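Local coordinates for lysine/ornithine decarboxylase (Vibrio vulnificus, PDB 2PLJ), which decarboxylates lysine and ornithine with pyridoxal phosphate as cofactor, giving cadaverine and putrescine, the latter held here as an adduct with the cofactor, at residues A75-T80 against P273-L278; F104-T109 against D123-T128; L211-G216 against E227-C232; Q218-N223 against Q262-I267; L250-G255 against V287-G292. All blocks are in the same frame, centred on the assembly; numbering follows the deposited sequence.

Following the chain, A75-T80 opens interaction 1, whose partner P273-L278 comes almost two hundred residues later, so the resulting loop takes in interactions 2, 3 and 4 whole. Interaction 2 pairs two neighbouring barrel strands across one intervening helix. Interaction 3 seats helix 223-241 on strand 207-212, and between its two segments the loop Q218-N223 opens interaction 4; these two therefore cross. L250-G255 then opens interaction 5 before Q262-I267 closes interaction 4, and P273-L278 closes interaction 1 before V287-G292 closes interaction 5, giving two further crossings. Residues of interactions 2, 3 and 5 line the site of the bound adduct, Gln218 of interaction 4 touches it, and interaction 1 ties a turn to a helix in the barrel's outer layer.

Interaction 1: A75-T80 against P273-L278; sequences ALPNVT and PINEAL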
# COMPACT_ATOMS: atom_id res chain seq x y z
N ALA A 75 30.66 8.68 -11.03
CA ALA A 75 30.67 7.32 -11.60
C ALA A 75 30.26 7.30 -13.08
O ALA A 75 30.69 6.42 -13.86
CB ALA A 75 29.76 6.39 -10.78
N LEU A 76 29.46 8.28 -13.49
CA LEU A 76 28.87 8.30 -14.83
C LEU A 76 29.06 9.68 -15.41
O LEU A 76 28.10 10.48 -15.51
CB LEU A 76 27.37 7.98 -14.79
CG LEU A 76 26.78 6.59 -14.79
CD1 LEU A 76 25.25 6.79 -14.65
CD2 LEU A 76 27.13 5.78 -16.06
N PRO A 77 30.31 9.99 -15.78
CA PRO A 77 30.58 11.31 -16.27
C PRO A 77 29.93 11.46 -17.64
O PRO A 77 29.74 10.46 -18.34
CB PRO A 77 32.11 11.35 -16.35
CG PRO A 77 32.53 9.94 -16.51
CD PRO A 77 31.52 9.15 -15.71
N ASN A 78 29.57 12.68 -17.97
CA ASN A 78 28.96 12.99 -19.27
C ASN A 78 27.60 12.32 -19.46
O ASN A 78 27.25 11.94 -20.57
CB ASN A 78 29.90 12.61 -20.42
CG ASN A 78 31.20 13.34 -20.34
OD1 ASN A 78 32.26 12.72 -20.25
ND2 ASN A 78 31.13 14.67 -20.31
N VAL A 79 26.88 12.11 -18.37
CA VAL A 79 25.49 11.64 -18.42
C VAL A 79 24.64 12.60 -17.58
O VAL A 79 24.97 12.86 -16.41
CB VAL A 79 25.36 10.18 -17.86
CG1 VAL A 79 23.90 9.75 -17.72
CG2 VAL A 79 26.21 9.21 -18.72
N THR A 80 23.59 13.14 -18.18
CA THR A 80 22.69 14.06 -17.49
C THR A 80 21.78 13.19 -16.60
O THR A 80 21.08 12.30 -17.10
CB THR A 80 21.87 14.91 -18.48
OG1 THR A 80 22.78 15.67 -19.30
CG2 THR A 80 20.94 15.90 -17.73
N PRO A 273 31.88 -0.55 -16.84
CA PRO A 273 31.51 -1.17 -18.14
C PRO A 273 30.44 -0.39 -18.88
O PRO A 273 30.40 -0.42 -20.11
CB PRO A 273 30.99 -2.57 -17.77
CG PRO A 273 30.80 -2.58 -16.31
CD PRO A 273 31.55 -1.43 -15.70
N ILE A 274 29.59 0.32 -18.13
CA ILE A 274 28.58 1.19 -18.73
C ILE A 274 29.28 2.32 -19.51
O ILE A 274 29.01 2.53 -20.71
CB ILE A 274 27.63 1.79 -17.65
CG1 ILE A 274 26.96 0.66 -16.83
CG2 ILE A 274 26.60 2.67 -18.33
CD1 ILE A 274 25.93 1.14 -15.80
N ASN A 275 30.19 3.03 -18.84
CA ASN A 275 30.97 4.07 -19.48
C ASN A 275 31.68 3.59 -20.75
O ASN A 275 31.75 4.31 -21.74
CB ASN A 275 32.00 4.65 -18.49
CG ASN A 275 31.34 5.45 -17.37
OD1 ASN A 275 31.85 5.51 -16.24
ND2 ASN A 275 30.19 6.05 -17.68
N GLU A 276 32.20 2.37 -20.71
CA GLU A 276 32.88 1.79 -21.87
C GLU A 276 31.94 1.58 -23.04
O GLU A 276 32.28 1.91 -24.18
CB GLU A 276 33.55 0.48 -21.49
CG GLU A 276 34.67 0.65 -20.49
CD GLU A 276 35.22 -0.69 -20.01
OE1 GLU A 276 35.45 -1.58 -20.86
OE2 GLU A 276 35.40 -0.84 -18.78
N ALA A 277 30.76 1.03 -22.76
CA ALA A 277 29.74 0.81 -23.80
C ALA A 277 29.28 2.14 -24.42
O ALA A 277 29.12 2.26 -25.63
CB ALA A 277 28.57 0.00 -23.26
N LEU A 278 29.14 3.16 -23.57
CA LEU A 278 28.69 4.47 -24.02
C LEU A 278 29.69 5.13 -24.94
O LEU A 278 29.30 5.86 -25.87
CB LEU A 278 28.45 5.37 -22.79
CG LEU A 278 27.22 5.01 -21.94
CD1 LEU A 278 27.15 5.92 -20.71
CD2 LEU A 278 25.93 5.14 -22.76
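The backbones draw nearest at Leu76 and Asn275, whose CA atoms lie 6.6 Å apart where a tight turn faces the flank of a helix. This is the outer layer of the beta/alpha barrel: helix 62-75 ends, a type II turn from Leu76 to Val79 reverses the chain, and strand 79-84 enters the parallel sheet, while helix 267-278 runs alongside. Leu76 does much of the work from the turn. Its chi1 of -84° sets CG beside the backbone N, and branch CD2 crosses the side chains of Ile274 and Asn275 at a slant, 3.9 Å from Ile274 CG2 and against the Asn275 amide. That amide is probably turned over in the model, so which end is oxygen is doubtful. As built, Asn275 OD1 lies 2.8 Å from Ala75 O, a contact that may be a hydrogen bond once the amide is reversed. The ring of Pro77 lies across the same amide at about a right angle, touching it through CD. Ile274 also meets Ile229 of helix 223-241, which ties two barrel helices together. Val79 divides its branches. CG1, anti to the backbone N (chi1 172°), goes toward strand 286-289, leaving CG2 for the helix, where it meets Leu278 CD1 at 4.0 Å.

Interaction 2: F104-T109 against D123-T128; sequences FDLATT and DLTIHT
Leu106 and His127 sit side by side in parallel strands 104-106 and 125-127, the two strands of a beta-alpha-beta unit of the barrel joined through helix 109-117. Four backbone bonds knit the ladder, the last of them Thr128 N to Leu106 O at 2.8 Å. The His127 side chain can be followed outward over this neighbour. CB starts 4.2 Å from Leu106 O; with CG anti to the backbone N (chi1 -170°), the ring is carried along the partner strand, Leu106 O lying over the rim of one face, 3.9 Å from CG and scarcely farther from ND1. Ala107 CA shares that face, and CE1 reaches Ala107 O at 3.5 Å. At the tip, NE2 is hydrogen-bonded, 3.0 Å away, to a water that donates to Thr109 OG1. Beside His127, Leu106 CD1 packs on Thr125 CB. On the face of the sheet turned to the cofactor, Asp105, a residue of the ligand pocket, is held by Thr128: OG1 donates to Asp105 OD1 across a very short 2.5 Å.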
# COMPACT_ATOMS: atom_id res chain seq x y z
N PHE A 104 15.31 16.12 -13.80
CA PHE A 104 14.20 15.35 -13.18
C PHE A 104 13.47 14.51 -14.20
O PHE A 104 13.37 14.87 -15.39
CB PHE A 104 13.24 16.32 -12.47
CG PHE A 104 13.91 17.07 -11.36
CD1 PHE A 104 14.09 16.46 -10.11
CD2 PHE A 104 14.50 18.31 -11.61
CE1 PHE A 104 14.78 17.14 -9.08
CE2 PHE A 104 15.20 18.99 -10.60
CZ PHE A 104 15.33 18.39 -9.33
N ASP A 105 12.98 13.39 -13.71
CA ASP A 105 12.23 12.41 -14.47
C ASP A 105 10.85 12.33 -13.81
O ASP A 105 10.74 11.99 -12.62
CB ASP A 105 12.94 11.07 -14.40
CG ASP A 105 12.09 9.94 -14.93
OD1 ASP A 105 11.26 10.22 -15.83
OD2 ASP A 105 12.31 8.77 -14.50
N LEU A 106 9.83 12.69 -14.58
CA LEU A 106 8.42 12.80 -14.15
C LEU A 106 7.59 11.68 -14.80
O LEU A 106 7.84 11.29 -15.92
CB LEU A 106 7.84 14.16 -14.63
CG LEU A 106 8.70 15.40 -14.37
CD1 LEU A 106 7.95 16.60 -14.92
CD2 LEU A 106 9.03 15.54 -12.88
N ALA A 107 6.58 11.20 -14.09
CA ALA A 107 5.75 10.12 -14.61
C ALA A 107 4.26 10.44 -14.65
O ALA A 107 3.51 9.70 -15.29
CB ALA A 107 5.98 8.90 -13.77
N THR A 108 3.84 11.48 -13.91
CA THR A 108 2.43 11.83 -13.76
C THR A 108 2.23 13.33 -13.59
O THR A 108 3.16 14.08 -13.24
CB THR A 108 1.78 11.15 -12.52
OG1 THR A 108 2.41 11.67 -11.34
CG2 THR A 108 1.94 9.61 -12.57
N THR A 109 1.00 13.75 -13.82
CA THR A 109 0.60 15.12 -13.56
C THR A 109 0.96 15.55 -12.14
O THR A 109 1.42 16.67 -11.94
CB THR A 109 -0.87 15.30 -13.88
OG1 THR A 109 -1.06 15.04 -15.27
CG2 THR A 109 -1.34 16.71 -13.53
N ASP A 123 12.62 22.86 -18.70
CA ASP A 123 13.68 22.34 -19.58
C ASP A 123 14.61 21.35 -18.87
O ASP A 123 15.44 20.67 -19.53
CB ASP A 123 14.45 23.47 -20.27
CG ASP A 123 15.25 24.35 -19.33
OD1 ASP A 123 15.33 24.10 -18.11
OD2 ASP A 123 15.83 25.35 -19.83
N LEU A 124 14.47 21.25 -17.55
CA LEU A 124 15.24 20.25 -16.79
C LEU A 124 14.49 18.92 -16.62
O LEU A 124 14.97 18.03 -15.91
CB LEU A 124 15.62 20.78 -15.39
CG LEU A 124 16.58 21.98 -15.35
CD1 LEU A 124 16.86 22.32 -13.87
CD2 LEU A 124 17.85 21.70 -16.07
N THR A 125 13.34 18.81 -17.28
CA THR A 125 12.44 17.68 -17.03
C THR A 125 12.18 16.87 -18.29
O THR A 125 12.24 17.37 -19.43
CB THR A 125 11.08 18.12 -16.40
OG1 THR A 125 10.24 18.75 -17.38
CG2 THR A 125 11.28 19.06 -15.17
N ILE A 126 11.93 15.59 -18.05
CA ILE A 126 11.42 14.69 -19.08
C ILE A 126 10.24 13.92 -18.48
O ILE A 126 10.21 13.66 -17.26
CB ILE A 126 12.49 13.69 -19.63
CG1 ILE A 126 13.06 12.79 -18.52
CG2 ILE A 126 13.63 14.45 -20.36
CD1 ILE A 126 14.07 11.73 -19.03
N HIS A 127 9.28 13.55 -19.32
CA HIS A 127 8.11 12.78 -18.83
C HIS A 127 8.28 11.37 -19.40
O HIS A 127 8.48 11.20 -20.60
CB HIS A 127 6.82 13.46 -19.32
CG HIS A 127 5.58 12.91 -18.69
ND1 HIS A 127 5.13 11.62 -18.92
CD2 HIS A 127 4.67 13.50 -17.88
CE1 HIS A 127 4.01 11.44 -18.25
NE2 HIS A 127 3.69 12.58 -17.65
N THR A 128 8.33 10.37 -18.54
CA THR A 128 8.72 9.04 -19.04
C THR A 128 7.66 7.97 -18.89
O THR A 128 7.95 6.79 -19.08
CB THR A 128 10.01 8.59 -18.39
OG1 THR A 128 9.82 8.57 -16.99
CG2 THR A 128 11.20 9.52 -18.84
O HOH W 1 1.28 14.22 -16.94

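Interaction 3: L211-G216 against E227-C232; sequences LSFHVG and EAIHTC. With P3T ((4-{[(4-aminobutyl)amino]methyl}-5-hydroxy-6-methylpyridin-3-yl)methyl dihydrogen phosphate), chain D.
The methyl of Ala228 is the bump and the ring of Phe213 the floor beneath it: CB stands 3.4 Å from the ring centroid, only 8° off the normal, a CH-pi contact so central that all six ring carbons lie within 3.9 Å of it. The hollow has walls as well. Ile229 CG1 comes to the ring edge near CZ, and Cys232 SG touches the edge at CD2, 3.8 Å away, as a sulfur-aromatic contact. The ring can offer its face because Phe213 CG lies between the backbone N and the carbonyl carbon (chi1 62°), which turns the ring's face to the helix. Two residues earlier, on the same side of the strand, Leu211 slots its CD1 branch beside Cys232, 3.8 Å from CB, while Val215 CG1 fills in loosely against Ala228. Thus helix 223-241 is seated on strand 207-212 within a beta-alpha-beta unit of the barrel. Residues alternate along the strand and its extension: Ser212 and His214 point the other way, inward. His214 lays its ring over the cofactor, with CAR of P3T 3.7 Å above the ring centre and Gly216 N on the opposite face, and its NE2 makes a weak hydrogen bond to P3T OAP. The chemistry therefore divides cleanly, with apolar groups fixing the helix outside and, inside, an imidazole that probably helps to hold the pyridoxyl ring in place.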
# COMPACT_ATOMS: atom_id res chain seq x y z
N LEU A 211 16.35 7.18 -28.03
CA LEU A 211 15.94 5.88 -27.47
C LEU A 211 16.09 5.87 -25.96
O LEU A 211 16.91 6.61 -25.39
CB LEU A 211 16.79 4.74 -28.05
CG LEU A 211 16.88 4.62 -29.58
CD1 LEU A 211 17.76 3.41 -29.97
CD2 LEU A 211 15.50 4.47 -30.17
N SER A 212 15.32 5.01 -25.30
CA SER A 212 15.47 4.83 -23.85
C SER A 212 15.27 3.38 -23.49
O SER A 212 14.69 2.61 -24.27
CB SER A 212 14.48 5.71 -23.08
OG SER A 212 13.17 5.19 -23.17
N PHE A 213 15.73 3.01 -22.31
CA PHE A 213 15.39 1.71 -21.78
C PHE A 213 15.49 1.78 -20.26
O PHE A 213 16.06 2.74 -19.72
CB PHE A 213 16.33 0.62 -22.33
CG PHE A 213 17.79 0.82 -21.95
CD1 PHE A 213 18.25 0.49 -20.65
CD2 PHE A 213 18.70 1.34 -22.89
CE1 PHE A 213 19.61 0.69 -20.30
CE2 PHE A 213 20.04 1.55 -22.56
CZ PHE A 213 20.52 1.20 -21.29
N HIS A 214 14.97 0.75 -19.60
CA HIS A 214 15.10 0.66 -18.12
C HIS A 214 15.27 -0.80 -17.82
O HIS A 214 14.36 -1.61 -18.10
CB HIS A 214 13.88 1.25 -17.40
CG HIS A 214 14.02 1.26 -15.91
ND1 HIS A 214 13.34 0.41 -15.07
CD2 HIS A 214 14.79 2.04 -15.11
CE1 HIS A 214 13.67 0.66 -13.82
NE2 HIS A 214 14.55 1.65 -13.81
N VAL A 215 16.46 -1.17 -17.35
CA VAL A 215 16.78 -2.60 -17.16
C VAL A 215 16.12 -3.22 -15.93
O VAL A 215 16.16 -4.46 -15.74
CB VAL A 215 18.31 -2.88 -17.21
CG1 VAL A 215 18.89 -2.50 -18.60
CG2 VAL A 215 19.07 -2.17 -16.13
N GLY A 216 15.53 -2.38 -15.09
CA GLY A 216 14.88 -2.86 -13.86
C GLY A 216 15.50 -2.30 -12.58
O GLY A 216 16.68 -1.93 -12.54
N GLU A 227 24.58 -4.53 -22.60
CA GLU A 227 23.89 -5.19 -23.72
C GLU A 227 22.84 -4.27 -24.33
O GLU A 227 22.69 -4.23 -25.56
CB GLU A 227 23.24 -6.51 -23.31
CG GLU A 227 24.18 -7.63 -22.85
CD GLU A 227 23.48 -9.00 -22.77
OE1 GLU A 227 22.25 -9.03 -22.51
OE2 GLU A 227 24.16 -10.03 -22.96
N ALA A 228 22.10 -3.57 -23.46
CA ALA A 228 21.09 -2.60 -23.89
C ALA A 228 21.72 -1.48 -24.70
O ALA A 228 21.20 -1.09 -25.74
CB ALA A 228 20.31 -2.04 -22.67
N ILE A 229 22.85 -0.97 -24.23
CA ILE A 229 23.53 0.14 -24.91
C ILE A 229 24.00 -0.28 -26.32
O ILE A 229 23.77 0.45 -27.32
CB ILE A 229 24.69 0.70 -24.05
CG1 ILE A 229 24.12 1.40 -22.79
CG2 ILE A 229 25.56 1.67 -24.88
CD1 ILE A 229 25.13 1.63 -21.67
N HIS A 230 24.60 -1.46 -26.41
CA HIS A 230 25.00 -2.00 -27.72
C HIS A 230 23.78 -2.10 -28.64
O HIS A 230 23.85 -1.67 -29.78
CB HIS A 230 25.63 -3.38 -27.60
CG HIS A 230 26.97 -3.40 -26.91
ND1 HIS A 230 27.88 -2.37 -27.02
CD2 HIS A 230 27.56 -4.36 -26.16
CE1 HIS A 230 28.97 -2.68 -26.33
NE2 HIS A 230 28.80 -3.88 -25.80
N THR A 231 22.67 -2.63 -28.13
CA THR A 231 21.48 -2.78 -28.97
C THR A 231 20.93 -1.45 -29.47
O THR A 231 20.67 -1.28 -30.67
CB THR A 231 20.42 -3.64 -28.30
OG1 THR A 231 20.93 -4.97 -28.19
CG2 THR A 231 19.14 -3.69 -29.15
N CYS A 232 20.83 -0.48 -28.55
CA CYS A 232 20.42 0.87 -28.91
C CYS A 232 21.36 1.48 -29.95
O CYS A 232 20.89 2.12 -30.90
CB CYS A 232 20.31 1.75 -27.67
SG CYS A 232 18.89 1.21 -26.69
OAE P3T D . 16.71 4.04 -10.10
PAU P3T D . 15.42 3.18 -9.76
OAF P3T D . 14.66 3.83 -8.50
OAC P3T D . 15.66 1.70 -9.56
OAP P3T D . 14.32 3.31 -10.94
CAM P3T D . 13.79 4.67 -11.26
CAS P3T D . 12.99 4.48 -12.56
CAH P3T D . 13.55 5.13 -13.67
NAO P3T D . 12.96 5.04 -14.86
CAQ P3T D . 11.86 4.32 -15.05
CAA P3T D . 11.26 4.24 -16.48
CAR P3T D . 11.26 3.62 -13.99
OAD P3T D . 10.14 2.92 -14.22
CAT P3T D . 11.84 3.69 -12.71
CAG P3T D . 11.20 3.03 -11.61
NAN P3T D . 10.40 1.99 -11.84
CAL P3T D . 9.63 1.22 -10.81
CAK P3T D . 10.48 0.81 -9.60
CAJ P3T D . 9.51 0.10 -8.61
CAI P3T D . 10.24 -0.36 -7.35
NAB P3T D . 9.39 -1.21 -6.49

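Interaction 4: Q218-N223 against Q262-I267; sequences QTTNPN and QQVMPI
Of the flat groups here, the carboxamide of Gln218 meets Val264, its NE2 lying 3.8 Å from CG1; the bend at chi2 (70°) brings it there, and NE2 is also hydrogen-bonded to Val258 O. The contact joins two loops of the beta/alpha barrel, one leading from strand 207-212 to helix 223-241, the other from strand 249-251 to helix 267-278. A second carboxamide, that of Asn221, serves the first helix: OD1 accepts from Asn223 N at 2.8 Å, the donor standing 49° out of the carbonyl plane, a capping bond at the helix start. Between the loops, one water does the polar work, donating to Thr220 O and accepting from Met265 N, both at 2.9 Å. Alongside this bridge Thr220 CG2 approaches Val264 loosely. Gln218 also touches the bound P3T, so the inner end of the contact borders the pocket. Farther out, Met265 bends at chi3 (-61°), and its CE meets Pro222 end-on, 3.6 Å from CD and equally near Thr220 O.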
# COMPACT_ATOMS: atom_id res chain seq x y z
N GLN A 218 17.08 -1.97 -8.77
CA GLN A 218 18.09 -2.71 -7.97
C GLN A 218 18.76 -3.77 -8.86
O GLN A 218 18.76 -4.95 -8.55
CB GLN A 218 17.46 -3.30 -6.70
CG GLN A 218 18.44 -3.91 -5.68
CD GLN A 218 19.32 -2.89 -4.94
OE1 GLN A 218 19.24 -1.66 -5.15
NE2 GLN A 218 20.14 -3.40 -4.03
N THR A 219 19.26 -3.32 -10.01
CA THR A 219 20.00 -4.19 -10.92
C THR A 219 21.41 -4.32 -10.40
O THR A 219 22.10 -3.30 -10.25
CB THR A 219 20.01 -3.59 -12.34
OG1 THR A 219 18.71 -3.73 -12.92
CG2 THR A 219 21.02 -4.34 -13.24
N THR A 220 21.86 -5.55 -10.16
CA THR A 220 23.16 -5.78 -9.53
C THR A 220 24.24 -6.15 -10.56
O THR A 220 25.44 -6.12 -10.23
CB THR A 220 23.07 -6.82 -8.42
OG1 THR A 220 22.48 -8.03 -8.94
CG2 THR A 220 22.25 -6.25 -7.22
N ASN A 221 23.80 -6.50 -11.77
CA ASN A 221 24.70 -6.85 -12.88
C ASN A 221 24.72 -5.75 -13.93
O ASN A 221 23.75 -5.59 -14.68
CB ASN A 221 24.28 -8.18 -13.53
CG ASN A 221 25.26 -8.64 -14.61
OD1 ASN A 221 26.19 -7.92 -14.98
ND2 ASN A 221 25.06 -9.87 -15.11
N PRO A 222 25.84 -5.00 -14.02
CA PRO A 222 25.89 -3.93 -15.00
C PRO A 222 25.89 -4.39 -16.47
O PRO A 222 25.67 -3.56 -17.35
CB PRO A 222 27.19 -3.20 -14.65
CG PRO A 222 28.05 -4.24 -14.03
CD PRO A 222 27.10 -5.10 -13.25
N ASN A 223 26.15 -5.68 -16.72
CA ASN A 223 26.09 -6.20 -18.10
C ASN A 223 24.72 -5.99 -18.76
O ASN A 223 24.64 -5.87 -19.97
CB ASN A 223 26.51 -7.67 -18.17
CG ASN A 223 26.72 -8.14 -19.62
OD1 ASN A 223 27.48 -7.53 -20.38
ND2 ASN A 223 26.04 -9.22 -20.00
N GLN A 262 22.78 -6.83 1.92
CA GLN A 262 23.85 -7.50 1.17
C GLN A 262 24.65 -6.45 0.42
O GLN A 262 24.09 -5.50 -0.14
CB GLN A 262 23.26 -8.52 0.17
CG GLN A 262 22.57 -9.75 0.79
CD GLN A 262 23.54 -10.74 1.42
OE1 GLN A 262 24.58 -11.06 0.84
NE2 GLN A 262 23.18 -11.26 2.61
N GLN A 263 25.97 -6.62 0.40
CA GLN A 263 26.87 -5.72 -0.31
C GLN A 263 26.58 -5.77 -1.82
O GLN A 263 26.48 -6.86 -2.40
CB GLN A 263 28.34 -6.12 -0.02
CG GLN A 263 29.40 -5.46 -0.91
CD GLN A 263 29.57 -3.96 -0.67
OE1 GLN A 263 29.21 -3.44 0.40
NE2 GLN A 263 30.12 -3.26 -1.66
N VAL A 264 26.44 -4.60 -2.43
CA VAL A 264 26.33 -4.49 -3.89
C VAL A 264 27.61 -3.86 -4.43
O VAL A 264 28.40 -3.29 -3.68
CB VAL A 264 25.08 -3.68 -4.37
CG1 VAL A 264 23.79 -4.28 -3.77
CG2 VAL A 264 25.22 -2.18 -4.04
N MET A 265 27.82 -3.97 -5.74
CA MET A 265 29.01 -3.41 -6.36
C MET A 265 29.06 -1.90 -6.13
O MET A 265 28.06 -1.20 -6.36
CB MET A 265 28.98 -3.69 -7.86
CG MET A 265 30.32 -3.92 -8.49
SD MET A 265 30.06 -4.18 -10.25
CE MET A 265 29.02 -5.63 -10.24
N PRO A 266 30.22 -1.38 -5.67
CA PRO A 266 30.43 0.07 -5.55
C PRO A 266 30.10 0.80 -6.86
O PRO A 266 30.36 0.26 -7.96
CB PRO A 266 31.92 0.17 -5.26
CG PRO A 266 32.24 -1.11 -4.52
CD PRO A 266 31.39 -2.15 -5.21
N ILE A 267 29.56 2.01 -6.76
CA ILE A 267 28.97 2.67 -7.94
C ILE A 267 30.00 2.91 -9.08
O ILE A 267 29.65 2.76 -10.25
CB ILE A 267 28.14 3.93 -7.58
CG1 ILE A 267 27.26 4.36 -8.76
CG2 ILE A 267 29.06 5.09 -7.06
CD1 ILE A 267 26.26 3.29 -9.21
O HOH W 2 26.05 -5.47 -7.43

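Interaction 5: L250-G255 against V287-G292; sequences LDIGGG and VLAEPG. With P3T ((4-{[(4-aminobutyl)amino]methyl}-5-hydroxy-6-methylpyridin-3-yl)methyl dihydrogen phosphate), chain D.
Gly253 O takes the N-H of Glu290 at 2.8 Å, the shortest sound bond between the segments, nearly straight at 169° although the donor stands 65° above the carbonyl plane. Upstream, parallel strands 249-251 and 286-289 of the barrel pair regularly, with Leu288 N bound to Leu250 O and Ile252 N to Leu288 O. Outside them, Ile252 CG1 packs on Ala289 CB. Inside, the carboxylates of Asp251 and Glu290 cross with planes 86° apart; Asp251 OD2 and Glu290 OE1 are modelled 2.4 Å apart, too close to assign a bond type. Asp251 OD1 also receives Gly253 N, closing an Asx turn that fixes the Asp side chain behind Glu290. Past the strands, Gly255 N and Gly292 N, one from each segment, donate to phosphate oxygen OAE of P3T at 2.9 Å and 2.8 Å. Glu290 extends straight beyond CG to bring OE2 2.7 Å from pyridine nitrogen NAO; as in related fold-III enzymes, such an acid probably favours the protonated, electron-withdrawing form of the cofactor ring.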
# COMPACT_ATOMS: atom_id res chain seq x y z
N LEU A 250 20.41 9.01 -26.02
CA LEU A 250 20.20 7.71 -25.39
C LEU A 250 19.93 7.94 -23.92
O LEU A 250 20.74 8.60 -23.24
CB LEU A 250 21.44 6.81 -25.53
CG LEU A 250 21.23 5.43 -24.91
CD1 LEU A 250 20.00 4.75 -25.57
CD2 LEU A 250 22.50 4.57 -25.07
N ASP A 251 18.82 7.39 -23.43
CA ASP A 251 18.46 7.50 -22.01
C ASP A 251 18.58 6.09 -21.43
O ASP A 251 17.83 5.20 -21.86
CB ASP A 251 17.02 8.04 -21.95
CG ASP A 251 16.42 8.03 -20.55
OD1 ASP A 251 17.00 7.45 -19.60
OD2 ASP A 251 15.33 8.64 -20.44
N ILE A 252 19.52 5.87 -20.51
CA ILE A 252 19.82 4.51 -20.00
C ILE A 252 19.00 4.08 -18.77
O ILE A 252 19.26 3.05 -18.15
CB ILE A 252 21.34 4.30 -19.74
CG1 ILE A 252 21.83 5.25 -18.61
CG2 ILE A 252 22.16 4.50 -21.05
CD1 ILE A 252 23.21 4.90 -18.06
N GLY A 253 18.01 4.89 -18.45
CA GLY A 253 17.06 4.63 -17.36
C GLY A 253 17.67 4.62 -15.97
O GLY A 253 18.70 5.29 -15.71
N GLY A 254 16.96 3.95 -15.07
CA GLY A 254 17.35 3.87 -13.66
C GLY A 254 17.94 2.52 -13.30
O GLY A 254 18.47 1.80 -14.15
N GLY A 255 17.85 2.20 -12.01
CA GLY A 255 18.15 0.81 -11.57
C GLY A 255 19.47 0.60 -10.86
O GLY A 255 19.78 -0.52 -10.47
N VAL A 287 23.78 11.54 -23.55
CA VAL A 287 23.29 10.45 -22.76
C VAL A 287 22.62 11.00 -21.50
O VAL A 287 23.15 11.91 -20.87
CB VAL A 287 24.42 9.45 -22.41
CG1 VAL A 287 23.87 8.25 -21.61
CG2 VAL A 287 25.11 8.97 -23.71
N LEU A 288 21.48 10.40 -21.15
CA LEU A 288 20.68 10.71 -19.94
C LEU A 288 20.56 9.46 -19.08
O LEU A 288 20.67 8.32 -19.60
CB LEU A 288 19.22 11.11 -20.30
CG LEU A 288 18.90 12.05 -21.46
CD1 LEU A 288 17.45 12.34 -21.54
CD2 LEU A 288 19.74 13.39 -21.33
N ALA A 289 20.31 9.62 -17.78
CA ALA A 289 19.85 8.48 -16.97
C ALA A 289 18.76 8.97 -16.06
O ALA A 289 18.58 10.20 -15.90
CB ALA A 289 20.99 7.88 -16.15
N GLU A 290 18.09 8.02 -15.41
CA GLU A 290 16.88 8.30 -14.61
C GLU A 290 17.01 7.66 -13.21
O GLU A 290 16.15 6.84 -12.81
CB GLU A 290 15.63 7.71 -15.31
CG GLU A 290 15.29 8.30 -16.68
CD GLU A 290 14.36 7.40 -17.52
OE1 GLU A 290 13.97 7.82 -18.63
OE2 GLU A 290 13.98 6.28 -17.07
N PRO A 291 18.08 8.01 -12.47
CA PRO A 291 18.29 7.33 -11.19
C PRO A 291 17.19 7.74 -10.19
O PRO A 291 16.81 8.93 -10.12
CB PRO A 291 19.67 7.83 -10.73
CG PRO A 291 19.79 9.25 -11.38
CD PRO A 291 19.08 9.07 -12.72
N GLY A 292 16.67 6.76 -9.44
CA GLY A 292 15.75 7.05 -8.34
C GLY A 292 16.35 6.56 -7.04
O GLY A 292 16.95 7.34 -6.26
OAE P3T D . 16.71 4.04 -10.10
PAU P3T D . 15.42 3.18 -9.76
OAF P3T D . 14.66 3.83 -8.50
OAC P3T D . 15.66 1.70 -9.56
OAP P3T D . 14.32 3.31 -10.94
CAM P3T D . 13.79 4.67 -11.26
CAS P3T D . 12.99 4.48 -12.56
CAH P3T D . 13.55 5.13 -13.67
NAO P3T D . 12.96 5.04 -14.86
CAQ P3T D . 11.86 4.32 -15.05
CAA P3T D . 11.26 4.24 -16.48
CAR P3T D . 11.26 3.62 -13.99
OAD P3T D . 10.14 2.92 -14.22
CAT P3T D . 11.84 3.69 -12.71
CAG P3T D . 11.20 3.03 -11.61
NAN P3T D . 10.40 1.99 -11.84
CAL P3T D . 9.63 1.22 -10.81
CAK P3T D . 10.48 0.81 -9.60
CAJ P3T D . 9.51 0.10 -8.61
CAI P3T D . 10.24 -0.36 -7.35
NAB P3T D . 9.39 -1.21 -6.49